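Local coordinates for protein putative mandelate racemase (Bordetella bronchiseptica, PDB 3OZY) that is of unconfirmed function but, as a magnesium-binding member of the enolase superfamily, probably acts on sugar-acid-like substrates by removing a proton beside a carboxylate, at residues R33-V38 and D308-A313; F167-L172 and P325-W330; H304-I309 and D331-D336. One frame throughout, in Å; residues are numbered along the deposited sequence.

Interaction 1 of 3, residues R33-V38 and D308-A313; sequences RQMILV and DIITVA
M35, in the middle strand of the antiparallel sheet of the N-terminal domain, faces D308, the N-cap of helix 309-321, with their CA atoms 7.2 Å apart. The contact thus joins the capping domain of the mandelate racemase fold to the first turn of a barrel helix. Farther along, L37 lies opposite I310, their CA atoms 8.6 Å apart. No hydrogen bond links the two segments.

M35 has its CG between its own backbone N and carbonyl carbon (chi1 70°), which carries the chain toward D308, and the bend at the last torsion turns CE onto the carboxylate. SD is 3.9 Å from D308 CB, and CE is 3.6 Å from D308 OD2. A flexible, weakly polar methionine suits this place, where one neighbour is a carboxylate and the next, the I310 methyl CD1, is apolar.

The carboxylate is held from several directions. D308 OD1 accepts from T311 N at 2.9 Å, reached from 40° above the carboxylate plane, and more weakly from I310 N; these are the first free amides of the helix, which a short acidic side chain caps well. D308 OD2 bonds to S51 OG. Beyond the cap the contact is purely apolar: L37 crosses I310 at about a right angle, and L37 CD1 meets I310 CD1 at 3.3 Å, closer than methyl groups usually sit.

Interaction 2 of 3, residues F167-L172 and P325-W330; sequences FTAAKL and PAMFEW
K171 and E329 meet inside the barrel, reaching toward each other from strands 169-173 and 328-331. Both strands flank strand 139-146, and the touching parts of the two segments run 92° apart. The two side chains reach each other past the intervening strand because both extend into the barrel.

From CB, the K171 chain leaves with CG anti to the backbone N (chi1 -172°), and the side chain runs past S145 of strand 139-146 and L199 and D201 of strand 197-201. A bend at the third torsion then turns the end of the chain. CE comes within 4.0 Å of E329 OE2, and NZ forms a salt bridge of 3.3 Å with E329 OE2, approaching from 62° above the carboxylate plane. One water bridges the pair, accepting from K171 NZ at 2.9 Å and donating to E329 OE2. The same NZ pairs with E227, a magnesium ligand, and bonds to Y142 OH, while E329 OE2 also bonds to S144 OG. A long, flexible lysine suits this place because its tip must reach several polar groups from a buried strand.

Away from the charges the contact is apolar. The bent M327 side chain puts SD 3.7 Å from A169 CB, where a small residue leaves room for the sulfur. F167 brings the edge of its ring to W330, with F167 CE1 4.2 Å from W330 CB, on the outer side of the barrel wall, where W330 also packs on V312 of helix 309-321.

Because the K171 side chain lies about 4 Å from a bound magnesium ion, the polar cluster belongs to the metal-containing active site of an enolase-superfamily barrel. K171 is probably the first lysine of the Lys-X-Lys motif that ends the second barrel strand in the mandelate racemase group.

Interaction 3 of 3, residues H304-I309 and D331-D336; sequences HTFNDI and DITHND
F306 and D331 make the stacking part of this contact between two loops, with CA atoms 5.9 Å apart. The phenyl ring and the carboxylate lie nearly parallel, their planes 21° apart, with D331 OD2 over one ring face, displaced toward the rim. Their exact separation is doubtful, because the two groups are modelled too close. A carboxylate over an aromatic face is not electrostatically favourable in itself; the salt bridge from R33 to D331 OD2 probably offsets this. T333 OG1 approaches F306 CZ obliquely at 3.8 Å.

The hydrogen bonds centre on N335, whose amide nitrogen serves two acceptors. N335 ND2 donates to N307 O at 3.1 Å, a fairly straight bond (162°) that meets the carbonyl from above its plane, and to D331 OD2 at 3.0 Å. Both acceptors lie in the N335 amide plane, which fixes the rotation of that group; N335 OD1 in turn accepts from L337 N. Asparagine suits this place, since one flat group offers two N-H bonds and an acceptor. D331 OD1 closes an Asx turn with T333 N and also accepts from T333 OG1 at 2.7 Å, through its syn lone pair.

Water fills in where the loops do not touch directly. One molecule joins T305 OG1 to D331 N, and another donates to D331 OD2 while accepting weakly from N307 N.

Loops following barrel strands, here those after strands 300-301 and 328-331, form the active-site mouth of enolase-superfamily enzymes. Accordingly, the F306 side chain lies about 7 Å from a bound magnesium ion and about 4 Å from an acetic acid molecule, probably from the crystallisation liquor, and neighbouring H304 bonds to D277, consistent with the His-Asp pair of mandelate racemase relatives.

Overall arrangement
All three contacts are buried, yet their chemistry changes with place. Interaction 2 belongs to the barrel wall, its salt bridge on the inner side beside the metal and backed by apolar packing. Interaction 3 joins loops at the barrel mouth and is the most polar, rich in amide, carboxylate and water bonds. Interaction 1 ties the N-terminal domain to a barrel helix without any hydrogen bond between its segments. Interactions 1 and 3 share D308 and I309, and N307 ND2 bonds to Q34 O between them. E329 O bonds to T305 OG1, linking interactions 2 and 3, while V312 packs on F328 and W330 to join interactions 1 and 2.

Interaction 1 of 3, residues R33-V38 and D308-A313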
loop_
_atom_site.group_PDB
_atom_site.type_symbol
_atom_site.label_atom_id
_atom_site.label_comp_id
_atom_site.label_asym_id
_atom_site.label_seq_id
_atom_site.Cartn_x
_atom_site.Cartn_y
_atom_site.Cartn_z
ATOM N N ARG A 33 20.602 10.720 3.193
ATOM C CA ARG A 33 19.821 10.779 1.963
ATOM C C ARG A 33 20.138 9.551 1.116
ATOM O O ARG A 33 21.283 9.320 0.716
ATOM C CB ARG A 33 20.069 12.086 1.200
ATOM C CG ARG A 33 19.700 13.365 1.991
ATOM C CD ARG A 33 18.268 13.328 2.585
ATOM N NE ARG A 33 17.241 13.240 1.547
ATOM C CZ ARG A 33 16.716 14.280 0.912
ATOM N NH1 ARG A 33 17.082 15.522 1.206
ATOM N NH2 ARG A 33 15.799 14.077 -0.023
ATOM N N GLN A 34 19.111 8.748 0.871
ATOM C CA GLN A 34 19.287 7.458 0.224
ATOM C C GLN A 34 18.426 7.344 -1.022
ATOM O O GLN A 34 17.496 8.130 -1.233
ATOM C CB GLN A 34 18.917 6.335 1.197
ATOM C CG GLN A 34 19.699 6.401 2.508
ATOM C CD GLN A 34 19.504 5.185 3.399
ATOM O OE1 GLN A 34 18.460 4.525 3.381
ATOM N NE2 GLN A 34 20.516 4.889 4.201
ATOM N N MET A 35 18.737 6.341 -1.836
ATOM C CA MET A 35 17.919 6.023 -2.999
ATOM C C MET A 35 18.278 4.649 -3.513
ATOM O O MET A 35 19.320 4.079 -3.164
ATOM C CB MET A 35 18.155 7.029 -4.130
ATOM C CG MET A 35 19.532 6.903 -4.784
ATOM S SD MET A 35 19.829 8.099 -6.101
ATOM C CE MET A 35 18.681 7.497 -7.340
ATOM N N ILE A 36 17.383 4.114 -4.332
ATOM C CA ILE A 36 17.723 3.045 -5.254
ATOM C C ILE A 36 17.913 3.653 -6.634
ATOM O O ILE A 36 17.050 4.382 -7.122
ATOM C CB ILE A 36 16.581 2.016 -5.362
ATOM C CG1 ILE A 36 16.471 1.183 -4.089
ATOM C CG2 ILE A 36 16.782 1.119 -6.587
ATOM C CD1 ILE A 36 17.620 0.202 -3.881
ATOM N N LEU A 37 19.046 3.353 -7.263
ATOM C CA LEU A 37 19.249 3.659 -8.666
ATOM C C LEU A 37 18.873 2.419 -9.463
ATOM O O LEU A 37 19.565 1.399 -9.396
ATOM C CB LEU A 37 20.711 4.052 -8.934
ATOM C CG LEU A 37 21.060 4.315 -10.399
ATOM C CD1 LEU A 37 20.287 5.496 -10.936
ATOM C CD2 LEU A 37 22.565 4.547 -10.569
ATOM N N VAL A 38 17.753 2.491 -10.178
ATOM C CA VAL A 38 17.314 1.385 -11.015
ATOM C C VAL A 38 18.097 1.412 -12.316
ATOM O O VAL A 38 18.337 2.479 -12.878
ATOM C CB VAL A 38 15.807 1.492 -11.327
ATOM C CG1 VAL A 38 15.354 0.341 -12.239
ATOM C CG2 VAL A 38 15.001 1.511 -10.030
ATOM N N ASP A 308 15.783 12.671 -4.926
ATOM C CA ASP A 308 17.081 12.675 -5.601
ATOM C C ASP A 308 16.947 13.342 -6.968
ATOM O O ASP A 308 15.847 13.699 -7.382
ATOM C CB ASP A 308 17.616 11.247 -5.723
ATOM C CG ASP A 308 16.661 10.338 -6.480
ATOM O OD1 ASP A 308 16.516 10.552 -7.701
ATOM O OD2 ASP A 308 16.065 9.432 -5.866
ATOM N N ILE A 309 18.056 13.516 -7.676
ATOM C CA ILE A 309 18.010 14.261 -8.922
ATOM C C ILE A 309 17.241 13.517 -10.022
ATOM O O ILE A 309 16.733 14.133 -10.954
ATOM C CB ILE A 309 19.426 14.659 -9.404
ATOM C CG1 ILE A 309 19.357 15.797 -10.431
ATOM C CG2 ILE A 309 20.160 13.453 -9.962
ATOM C CD1 ILE A 309 18.855 17.107 -9.875
ATOM N N ILE A 310 17.164 12.195 -9.918
ATOM C CA ILE A 310 16.397 11.428 -10.893
ATOM C C ILE A 310 14.905 11.644 -10.685
ATOM O O ILE A 310 14.171 11.862 -11.650
ATOM C CB ILE A 310 16.732 9.936 -10.839
ATOM C CG1 ILE A 310 18.224 9.740 -11.123
ATOM C CG2 ILE A 310 15.851 9.150 -11.821
ATOM C CD1 ILE A 310 18.615 8.303 -11.343
ATOM N N THR A 311 14.455 11.623 -9.436
ATOM C CA THR A 311 13.035 11.883 -9.206
ATOM C C THR A 311 12.681 13.306 -9.624
ATOM O O THR A 311 11.610 13.556 -10.171
ATOM C CB THR A 311 12.578 11.570 -7.741
ATOM O OG1 THR A 311 13.176 12.473 -6.800
ATOM C CG2 THR A 311 12.951 10.156 -7.341
ATOM N N VAL A 312 13.586 14.246 -9.375
ATOM C CA VAL A 312 13.403 15.606 -9.853
ATOM C C VAL A 312 13.321 15.666 -11.383
ATOM O O VAL A 312 12.363 16.210 -11.942
ATOM C CB VAL A 312 14.510 16.531 -9.300
ATOM C CG1 VAL A 312 14.532 17.885 -10.029
ATOM C CG2 VAL A 312 14.308 16.715 -7.805
ATOM N N ALA A 313 14.317 15.107 -12.065
ATOM C CA ALA A 313 14.334 15.154 -13.520
ATOM C C ALA A 313 13.120 14.485 -14.154
ATOM O O ALA A 313 12.554 15.013 -15.107
ATOM C CB ALA A 313 15.626 14.548 -14.077
#

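Interaction 2 of 3, residues F167-L172 and P325-W330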
loop_
_atom_site.group_PDB
_atom_site.type_symbol
_atom_site.label_atom_id
_atom_site.label_comp_id
_atom_site.label_asym_id
_atom_site.label_seq_id
_atom_site.Cartn_x
_atom_site.Cartn_y
_atom_site.Cartn_z
ATOM N N PHE A 167 14.787 32.087 -6.207
ATOM C CA PHE A 167 13.468 31.465 -6.079
ATOM C C PHE A 167 12.364 32.511 -5.906
ATOM O O PHE A 167 12.542 33.498 -5.188
ATOM C CB PHE A 167 13.437 30.495 -4.898
ATOM C CG PHE A 167 14.177 29.210 -5.140
ATOM C CD1 PHE A 167 13.577 28.172 -5.846
ATOM C CD2 PHE A 167 15.460 29.021 -4.649
ATOM C CE1 PHE A 167 14.244 26.980 -6.070
ATOM C CE2 PHE A 167 16.130 27.822 -4.861
ATOM C CZ PHE A 167 15.519 26.804 -5.580
ATOM N N THR A 168 11.218 32.280 -6.546
ATOM C CA THR A 168 10.060 33.158 -6.428
ATOM C C THR A 168 8.985 32.530 -5.540
ATOM O O THR A 168 7.877 33.050 -5.426
ATOM C CB THR A 168 9.436 33.463 -7.808
ATOM O OG1 THR A 168 8.925 32.255 -8.390
ATOM C CG2 THR A 168 10.474 34.085 -8.741
ATOM N N ALA A 169 9.331 31.409 -4.911
ATOM C CA ALA A 169 8.392 30.630 -4.113
ATOM C C ALA A 169 9.185 29.697 -3.208
ATOM O O ALA A 169 10.292 29.277 -3.555
ATOM C CB ALA A 169 7.475 29.810 -5.029
ATOM N N ALA A 170 8.624 29.364 -2.050
ATOM C CA ALA A 170 9.278 28.443 -1.129
ATOM C C ALA A 170 8.231 27.840 -0.209
ATOM O O ALA A 170 7.126 28.370 -0.083
ATOM C CB ALA A 170 10.350 29.163 -0.312
ATOM N N LYS A 171 8.594 26.739 0.436
ATOM C CA LYS A 171 7.677 25.989 1.286
ATOM C C LYS A 171 8.176 25.912 2.727
ATOM O O LYS A 171 9.376 25.761 2.977
ATOM C CB LYS A 171 7.478 24.582 0.705
ATOM C CG LYS A 171 6.383 23.738 1.381
ATOM C CD LYS A 171 5.880 22.617 0.479
ATOM C CE LYS A 171 6.790 21.407 0.514
ATOM N NZ LYS A 171 6.306 20.376 -0.461
ATOM N N LEU A 172 7.238 26.013 3.665
ATOM C CA LEU A 172 7.487 25.904 5.099
ATOM C C LEU A 172 6.851 24.645 5.673
ATOM O O LEU A 172 5.667 24.376 5.435
ATOM C CB LEU A 172 6.884 27.111 5.822
ATOM C CG LEU A 172 6.962 27.081 7.353
ATOM C CD1 LEU A 172 8.414 27.279 7.814
ATOM C CD2 LEU A 172 6.049 28.147 7.964
ATOM N N PRO A 325 -0.263 25.166 -14.191
ATOM C CA PRO A 325 0.606 26.240 -13.692
ATOM C C PRO A 325 1.802 25.619 -12.993
ATOM O O PRO A 325 1.653 24.664 -12.230
ATOM C CB PRO A 325 -0.264 26.958 -12.655
ATOM C CG PRO A 325 -1.665 26.484 -12.891
ATOM C CD PRO A 325 -1.567 25.125 -13.503
ATOM N N ALA A 326 2.986 26.154 -13.237
ATOM C CA ALA A 326 4.194 25.568 -12.668
ATOM C C ALA A 326 4.411 25.972 -11.213
ATOM O O ALA A 326 4.349 27.155 -10.878
ATOM C CB ALA A 326 5.410 25.959 -13.502
ATOM N N MET A 327 4.666 24.987 -10.362
ATOM C CA MET A 327 5.064 25.242 -8.982
ATOM C C MET A 327 5.928 24.045 -8.613
ATOM O O MET A 327 5.497 23.122 -7.913
ATOM C CB MET A 327 3.839 25.384 -8.071
ATOM C CG MET A 327 4.160 25.794 -6.625
ATOM S SD MET A 327 5.174 27.283 -6.461
ATOM C CE MET A 327 3.973 28.539 -6.888
ATOM N N PHE A 328 7.146 24.056 -9.146
ATOM C CA PHE A 328 7.955 22.852 -9.251
ATOM C C PHE A 328 8.876 22.668 -8.057
ATOM O O PHE A 328 9.755 23.493 -7.804
ATOM C CB PHE A 328 8.790 22.865 -10.534
ATOM C CG PHE A 328 9.544 21.593 -10.742
ATOM C CD1 PHE A 328 8.873 20.458 -11.157
ATOM C CD2 PHE A 328 10.899 21.505 -10.468
ATOM C CE1 PHE A 328 9.533 19.260 -11.325
ATOM C CE2 PHE A 328 11.570 20.306 -10.637
ATOM C CZ PHE A 328 10.884 19.182 -11.065
ATOM N N GLU A 329 8.690 21.565 -7.333
ATOM C CA GLU A 329 9.438 21.318 -6.102
ATOM C C GLU A 329 10.928 21.082 -6.355
ATOM O O GLU A 329 11.304 20.205 -7.131
ATOM C CB GLU A 329 8.841 20.127 -5.344
ATOM C CG GLU A 329 9.544 19.864 -4.025
ATOM C CD GLU A 329 8.823 18.865 -3.141
ATOM O OE1 GLU A 329 8.196 17.909 -3.661
ATOM O OE2 GLU A 329 8.896 19.017 -1.901
ATOM N N TRP A 330 11.769 21.865 -5.677
ATOM C CA TRP A 330 13.216 21.692 -5.767
ATOM C C TRP A 330 13.849 21.605 -4.379
ATOM O O TRP A 330 13.934 22.602 -3.661
ATOM C CB TRP A 330 13.878 22.813 -6.589
ATOM C CG TRP A 330 15.264 22.408 -6.991
ATOM C CD1 TRP A 330 16.369 22.369 -6.189
ATOM C CD2 TRP A 330 15.679 21.922 -8.275
ATOM N NE1 TRP A 330 17.446 21.887 -6.897
ATOM C CE2 TRP A 330 17.052 21.618 -8.182
ATOM C CE3 TRP A 330 15.028 21.734 -9.498
ATOM C CZ2 TRP A 330 17.784 21.122 -9.264
ATOM C CZ3 TRP A 330 15.754 21.250 -10.573
ATOM C CH2 TRP A 330 17.118 20.943 -10.446
HETATM O O HOH W 1 7.230 17.699 0.032
#

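Interaction 3 of 3, residues H304-I309 and D331-D336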
loop_
_atom_site.group_PDB
_atom_site.type_symbol
_atom_site.label_atom_id
_atom_site.label_comp_id
_atom_site.label_asym_id
_atom_site.label_seq_id
_atom_site.Cartn_x
_atom_site.Cartn_y
_atom_site.Cartn_z
ATOM N N HIS A 304 4.970 16.229 -6.175
ATOM C CA HIS A 304 6.068 16.051 -5.246
ATOM C C HIS A 304 7.252 15.487 -6.047
ATOM O O HIS A 304 7.056 14.671 -6.956
ATOM C CB HIS A 304 5.613 15.059 -4.169
ATOM C CG HIS A 304 6.711 14.563 -3.281
ATOM N ND1 HIS A 304 7.537 13.518 -3.633
ATOM C CD2 HIS A 304 7.089 14.942 -2.039
ATOM C CE1 HIS A 304 8.396 13.290 -2.652
ATOM N NE2 HIS A 304 8.140 14.138 -1.670
ATOM N N THR A 305 8.472 15.940 -5.741
ATOM C CA THR A 305 9.664 15.504 -6.480
ATOM C C THR A 305 10.842 15.135 -5.567
ATOM O O THR A 305 11.922 14.790 -6.050
ATOM C CB THR A 305 10.168 16.620 -7.388
ATOM O OG1 THR A 305 10.740 17.643 -6.565
ATOM C CG2 THR A 305 9.045 17.207 -8.229
ATOM N N PHE A 306 10.622 15.195 -4.260
ATOM C CA PHE A 306 11.695 15.246 -3.265
ATOM C C PHE A 306 12.264 13.863 -2.934
ATOM O O PHE A 306 11.629 13.088 -2.223
ATOM C CB PHE A 306 11.100 15.900 -2.015
ATOM C CG PHE A 306 12.100 16.370 -0.977
ATOM C CD1 PHE A 306 12.471 17.714 -0.912
ATOM C CD2 PHE A 306 12.564 15.509 -0.000
ATOM C CE1 PHE A 306 13.320 18.172 0.079
ATOM C CE2 PHE A 306 13.425 15.960 0.987
ATOM C CZ PHE A 306 13.802 17.301 1.018
ATOM N N ASN A 307 13.446 13.562 -3.479
ATOM C CA ASN A 307 14.307 12.470 -3.005
ATOM C C ASN A 307 15.699 12.544 -3.608
ATOM O O ASN A 307 16.689 12.463 -2.887
ATOM C CB ASN A 307 13.732 11.073 -3.254
ATOM C CG ASN A 307 14.463 10.015 -2.447
ATOM O OD1 ASN A 307 14.296 9.940 -1.235
ATOM N ND2 ASN A 307 15.311 9.227 -3.107
ATOM N N ASP A 308 15.783 12.671 -4.926
ATOM C CA ASP A 308 17.081 12.675 -5.601
ATOM C C ASP A 308 16.947 13.342 -6.968
ATOM O O ASP A 308 15.847 13.699 -7.382
ATOM C CB ASP A 308 17.616 11.247 -5.723
ATOM C CG ASP A 308 16.661 10.338 -6.480
ATOM O OD1 ASP A 308 16.516 10.552 -7.701
ATOM O OD2 ASP A 308 16.065 9.432 -5.866
ATOM N N ILE A 309 18.056 13.516 -7.676
ATOM C CA ILE A 309 18.010 14.261 -8.922
ATOM C C ILE A 309 17.241 13.517 -10.022
ATOM O O ILE A 309 16.733 14.133 -10.954
ATOM C CB ILE A 309 19.426 14.659 -9.404
ATOM C CG1 ILE A 309 19.357 15.797 -10.431
ATOM C CG2 ILE A 309 20.160 13.453 -9.962
ATOM C CD1 ILE A 309 18.855 17.107 -9.875
ATOM N N ASP A 331 14.307 20.409 -4.028
ATOM C CA ASP A 331 14.972 20.122 -2.752
ATOM C C ASP A 331 16.221 20.983 -2.587
ATOM O O ASP A 331 17.180 20.833 -3.356
ATOM C CB ASP A 331 15.368 18.633 -2.778
ATOM C CG ASP A 331 16.054 18.129 -1.509
ATOM O OD1 ASP A 331 16.395 18.909 -0.598
ATOM O OD2 ASP A 331 16.251 16.891 -1.444
ATOM N N ILE A 332 16.215 21.863 -1.580
ATOM C CA ILE A 332 17.379 22.717 -1.293
ATOM C C ILE A 332 18.111 22.316 -0.017
ATOM O O ILE A 332 19.028 23.017 0.433
ATOM C CB ILE A 332 17.033 24.238 -1.276
ATOM C CG1 ILE A 332 15.843 24.579 -0.353
ATOM C CG2 ILE A 332 16.757 24.715 -2.692
ATOM C CD1 ILE A 332 15.978 24.153 1.096
ATOM N N THR A 333 17.717 21.192 0.572
ATOM C CA THR A 333 18.378 20.701 1.779
ATOM C C THR A 333 19.687 19.997 1.412
ATOM O O THR A 333 19.964 19.762 0.237
ATOM C CB THR A 333 17.459 19.747 2.598
ATOM O OG1 THR A 333 17.319 18.493 1.917
ATOM C CG2 THR A 333 16.086 20.367 2.796
ATOM N N HIS A 334 20.490 19.648 2.411
ATOM C CA HIS A 334 21.746 18.967 2.131
ATOM C C HIS A 334 21.503 17.580 1.544
ATOM O O HIS A 334 20.960 16.711 2.213
ATOM C CB HIS A 334 22.583 18.834 3.400
ATOM C CG HIS A 334 23.917 18.220 3.146
ATOM N ND1 HIS A 334 25.076 18.965 3.077
ATOM C CD2 HIS A 334 24.271 16.942 2.881
ATOM C CE1 HIS A 334 26.091 18.164 2.807
ATOM N NE2 HIS A 334 25.630 16.931 2.686
ATOM N N ASN A 335 21.934 17.369 0.307
ATOM C CA ASN A 335 21.621 16.123 -0.382
ATOM C C ASN A 335 22.575 15.869 -1.537
ATOM O O ASN A 335 22.426 16.439 -2.614
ATOM C CB ASN A 335 20.172 16.174 -0.890
ATOM C CG ASN A 335 19.708 14.860 -1.460
ATOM O OD1 ASN A 335 20.489 13.921 -1.618
ATOM N ND2 ASN A 335 18.416 14.781 -1.779
ATOM N N ASP A 336 23.560 15.003 -1.307
ATOM C CA ASP A 336 24.522 14.673 -2.353
ATOM C C ASP A 336 23.861 14.054 -3.582
ATOM O O ASP A 336 24.407 14.119 -4.682
ATOM C CB ASP A 336 25.603 13.723 -1.836
ATOM C CG ASP A 336 26.514 14.365 -0.813
ATOM O OD1 ASP A 336 26.608 15.616 -0.772
ATOM O OD2 ASP A 336 27.141 13.587 -0.057
HETATM O O HOH W 2 13.156 17.898 -4.980
HETATM O O HOH W 3 15.212 15.790 -3.930
#